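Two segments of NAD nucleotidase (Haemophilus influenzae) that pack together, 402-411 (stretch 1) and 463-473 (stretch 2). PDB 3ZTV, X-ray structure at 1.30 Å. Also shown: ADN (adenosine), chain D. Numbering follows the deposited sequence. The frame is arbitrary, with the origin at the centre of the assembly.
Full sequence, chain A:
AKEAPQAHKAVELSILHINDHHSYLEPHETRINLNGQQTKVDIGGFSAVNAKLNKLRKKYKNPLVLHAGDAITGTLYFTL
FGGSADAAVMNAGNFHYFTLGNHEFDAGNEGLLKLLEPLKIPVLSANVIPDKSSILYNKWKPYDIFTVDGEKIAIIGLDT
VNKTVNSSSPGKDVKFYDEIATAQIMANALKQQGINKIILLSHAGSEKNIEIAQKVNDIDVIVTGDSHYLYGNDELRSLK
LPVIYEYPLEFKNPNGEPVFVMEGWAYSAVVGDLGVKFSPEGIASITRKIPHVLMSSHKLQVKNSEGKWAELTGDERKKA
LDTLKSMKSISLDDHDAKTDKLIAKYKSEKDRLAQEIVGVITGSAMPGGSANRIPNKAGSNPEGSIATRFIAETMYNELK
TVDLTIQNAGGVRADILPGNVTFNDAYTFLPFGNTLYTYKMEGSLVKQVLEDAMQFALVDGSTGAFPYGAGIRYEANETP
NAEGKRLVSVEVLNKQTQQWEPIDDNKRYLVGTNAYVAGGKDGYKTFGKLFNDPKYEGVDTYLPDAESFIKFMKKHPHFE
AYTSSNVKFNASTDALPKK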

# COMPACT_ATOMS: atom_id res chain seq x y z
N VAL A 402 -1.50 11.50 -21.04
CA VAL A 402 -1.03 12.80 -21.49
C VAL A 402 -2.15 13.74 -21.95
O VAL A 402 -3.04 13.35 -22.70
CB VAL A 402 0.04 12.65 -22.60
CG1 VAL A 402 0.35 13.98 -23.26
CG2 VAL A 402 1.31 12.04 -22.01
N ASP A 403 -2.10 14.99 -21.47
CA ASP A 403 -3.11 15.99 -21.82
C ASP A 403 -2.80 16.74 -23.12
O ASP A 403 -3.71 17.13 -23.85
CB ASP A 403 -3.27 16.99 -20.68
CG ASP A 403 -3.84 16.37 -19.43
OD1 ASP A 403 -4.93 15.77 -19.51
OD2 ASP A 403 -3.20 16.47 -18.37
N LEU A 404 -1.52 16.95 -23.39
CA LEU A 404 -1.13 17.69 -24.58
C LEU A 404 0.33 17.41 -24.87
O LEU A 404 1.09 17.04 -23.97
CB LEU A 404 -1.35 19.20 -24.37
CG LEU A 404 -0.55 19.87 -23.26
CD1 LEU A 404 0.67 20.60 -23.83
CD2 LEU A 404 -1.42 20.83 -22.42
N THR A 405 0.71 17.54 -26.14
CA THR A 405 2.11 17.43 -26.51
C THR A 405 2.55 18.65 -27.31
O THR A 405 1.72 19.29 -27.96
CB THR A 405 2.39 16.17 -27.34
OG1 THR A 405 1.56 16.19 -28.51
CG2 THR A 405 2.12 14.91 -26.54
N ILE A 406 3.84 18.95 -27.25
CA ILE A 406 4.41 20.08 -27.98
C ILE A 406 5.67 19.62 -28.71
O ILE A 406 6.53 18.97 -28.11
CB ILE A 406 4.78 21.23 -27.02
CG1 ILE A 406 3.51 21.75 -26.33
CG2 ILE A 406 5.52 22.33 -27.76
CD1 ILE A 406 3.78 22.71 -25.19
N GLN A 407 5.75 19.94 -30.00
CA GLN A 407 6.87 19.55 -30.86
C GLN A 407 7.41 20.80 -31.57
O GLN A 407 6.64 21.66 -32.00
CB GLN A 407 6.43 18.50 -31.89
CG GLN A 407 7.49 18.09 -32.93
CD GLN A 407 8.62 17.23 -32.36
OE1 GLN A 407 8.63 16.89 -31.19
NE2 GLN A 407 9.57 16.89 -33.21
N ASN A 408 8.73 20.91 -31.68
CA ASN A 408 9.35 22.03 -32.38
C ASN A 408 9.42 21.77 -33.89
O ASN A 408 9.74 20.66 -34.33
CB ASN A 408 10.75 22.31 -31.82
CG ASN A 408 11.71 21.16 -32.04
OD1 ASN A 408 11.46 20.03 -31.62
ND2 ASN A 408 12.82 21.44 -32.72
N ALA A 409 9.15 22.81 -34.69
CA ALA A 409 9.09 22.69 -36.15
C ALA A 409 10.40 22.22 -36.79
O ALA A 409 10.39 21.60 -37.85
CB ALA A 409 8.65 24.02 -36.77
N GLY A 410 11.52 22.51 -36.14
CA GLY A 410 12.82 22.09 -36.65
C GLY A 410 13.04 20.59 -36.57
O GLY A 410 14.01 20.07 -37.12
N GLY A 411 12.15 19.90 -35.87
CA GLY A 411 12.26 18.46 -35.71
C GLY A 411 11.65 17.71 -36.87
O GLY A 411 11.65 16.47 -36.89
N THR A 463 14.53 29.39 -36.33
CA THR A 463 13.10 29.29 -36.60
C THR A 463 12.58 27.89 -36.28
O THR A 463 11.37 27.69 -36.15
CB THR A 463 12.78 29.61 -38.08
OG1 THR A 463 13.60 28.79 -38.92
CG2 THR A 463 13.05 31.08 -38.37
N GLY A 464 13.49 26.93 -36.16
CA GLY A 464 13.10 25.56 -35.85
C GLY A 464 12.48 25.39 -34.48
O GLY A 464 11.92 24.33 -34.18
N ALA A 465 12.56 26.42 -33.64
CA ALA A 465 11.97 26.36 -32.30
C ALA A 465 10.44 26.52 -32.32
O ALA A 465 9.78 26.23 -31.32
CB ALA A 465 12.59 27.42 -31.40
N PHE A 466 9.88 26.98 -33.42
CA PHE A 466 8.46 27.33 -33.42
C PHE A 466 7.60 26.13 -33.03
O PHE A 466 7.72 25.06 -33.63
CB PHE A 466 8.03 27.91 -34.77
CG PHE A 466 6.76 28.69 -34.68
CD1 PHE A 466 5.53 28.06 -34.76
CD2 PHE A 466 6.79 30.07 -34.49
CE1 PHE A 466 4.35 28.78 -34.66
CE2 PHE A 466 5.62 30.80 -34.38
CZ PHE A 466 4.40 30.15 -34.47
N PRO A 467 6.71 26.30 -32.03
CA PRO A 467 6.00 25.16 -31.44
C PRO A 467 4.63 24.86 -32.06
O PRO A 467 3.87 25.78 -32.38
CB PRO A 467 5.80 25.61 -29.99
CG PRO A 467 5.58 27.09 -30.11
CD PRO A 467 6.49 27.54 -31.26
N TYR A 468 4.34 23.58 -32.21
CA TYR A 468 3.02 23.11 -32.63
C TYR A 468 2.64 21.98 -31.69
O TYR A 468 3.51 21.24 -31.21
CB TYR A 468 3.04 22.57 -34.06
CG TYR A 468 3.37 23.61 -35.13
CD1 TYR A 468 4.68 24.01 -35.36
CD2 TYR A 468 2.36 24.16 -35.91
CE1 TYR A 468 4.97 24.95 -36.34
CE2 TYR A 468 2.65 25.11 -36.88
CZ TYR A 468 3.95 25.50 -37.10
OH TYR A 468 4.26 26.43 -38.07
N GLY A 469 1.35 21.83 -31.41
CA GLY A 469 0.89 20.87 -30.43
C GLY A 469 -0.26 19.97 -30.85
O GLY A 469 -0.92 20.19 -31.87
N ALA A 470 -0.46 18.93 -30.05
CA ALA A 470 -1.60 18.04 -30.17
C ALA A 470 -2.32 18.05 -28.83
O ALA A 470 -1.68 17.98 -27.78
CB ALA A 470 -1.15 16.63 -30.51
N GLY A 471 -3.65 18.15 -28.85
CA GLY A 471 -4.41 18.30 -27.62
C GLY A 471 -4.33 19.71 -27.04
O GLY A 471 -4.91 20.00 -25.99
N ILE A 472 -3.58 20.57 -27.73
CA ILE A 472 -3.47 21.98 -27.40
C ILE A 472 -3.45 22.76 -28.70
O ILE A 472 -2.86 22.32 -29.68
CB ILE A 472 -2.20 22.30 -26.56
CG1 ILE A 472 -2.19 23.77 -26.13
CG2 ILE A 472 -0.93 21.94 -27.34
CD1 ILE A 472 -1.18 24.11 -25.04
N ARG A 473 -4.13 23.91 -28.72
CA ARG A 473 -4.13 24.77 -29.89
C ARG A 473 -4.09 26.21 -29.40
O ARG A 473 -4.56 26.51 -28.30
CB ARG A 473 -5.35 24.51 -30.78
CG ARG A 473 -6.68 24.86 -30.15
CD ARG A 473 -7.83 24.37 -31.02
NE ARG A 473 -9.12 24.83 -30.51
CZ ARG A 473 -10.30 24.36 -30.93
NH1 ARG A 473 -10.34 23.42 -31.87
NH2 ARG A 473 -11.42 24.84 -30.41
O5' ADN D . 19.45 22.90 -37.54
C5' ADN D . 19.28 23.10 -36.13
C4' ADN D . 17.80 23.01 -35.80
O4' ADN D . 17.34 21.66 -35.99
C3' ADN D . 17.49 23.36 -34.36
O3' ADN D . 17.21 24.75 -34.21
C2' ADN D . 16.27 22.51 -34.05
O2' ADN D . 15.07 23.20 -34.42
C1' ADN D . 16.42 21.31 -34.96
N9 ADN D . 16.96 20.17 -34.18
C8 ADN D . 18.26 19.84 -34.02
N7 ADN D . 18.38 18.73 -33.23
C5 ADN D . 17.13 18.35 -32.88
C6 ADN D . 16.51 17.27 -32.07
N6 ADN D . 17.26 16.33 -31.44
N1 ADN D . 15.17 17.26 -31.98
C2 ADN D . 14.39 18.17 -32.58
N3 ADN D . 14.88 19.17 -33.33
C4 ADN D . 16.21 19.30 -33.51

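Strands 404-408 and 467-470 pair antiparallel. I406 and P467 share a face, I406 CG2 resting 4.0 Å from P467 CB; just past the end of strand 404-408, A409 CB approaches the edge of the Y468 ring, 3.8 Å from Y468 CE1. At the start of strand 404-408, L404 CB meets I472 CB at 3.9 Å. The aliphatic side chains have no polar atom to satisfy, and Y468 OH is hydrogen-bonded elsewhere in the structure.

Backbone bonds hold the strands in register: T405 N to A470 O (2.9 Å), A470 N to T405 O (3.0 Å), Q407 N to Y468 O (2.9 Å) and Y468 N to Q407 O (3.0 Å). Between them G469 faces I406 without a side chain; a CB there would clash with T405 O. G471 has a phi of 76°, which favours glycine, and a CB there would clash with D403 O.

At the polar edge the 3-10 segment 409-411 meets F466 and the 3-10 segment 463-465, which precede strand 467-470. A409 N bonds F466 O (2.9 Å), and G410 N bonds G464 O (2.7 Å). G410 CA and G464 CA lie 3.6 Å apart, and a CB on either would strike adenosine O2'. N408 ND2 donates to adenosine N3 at 3.1 Å, nearly linearly, and only weakly to G464 O at 3.4 Å.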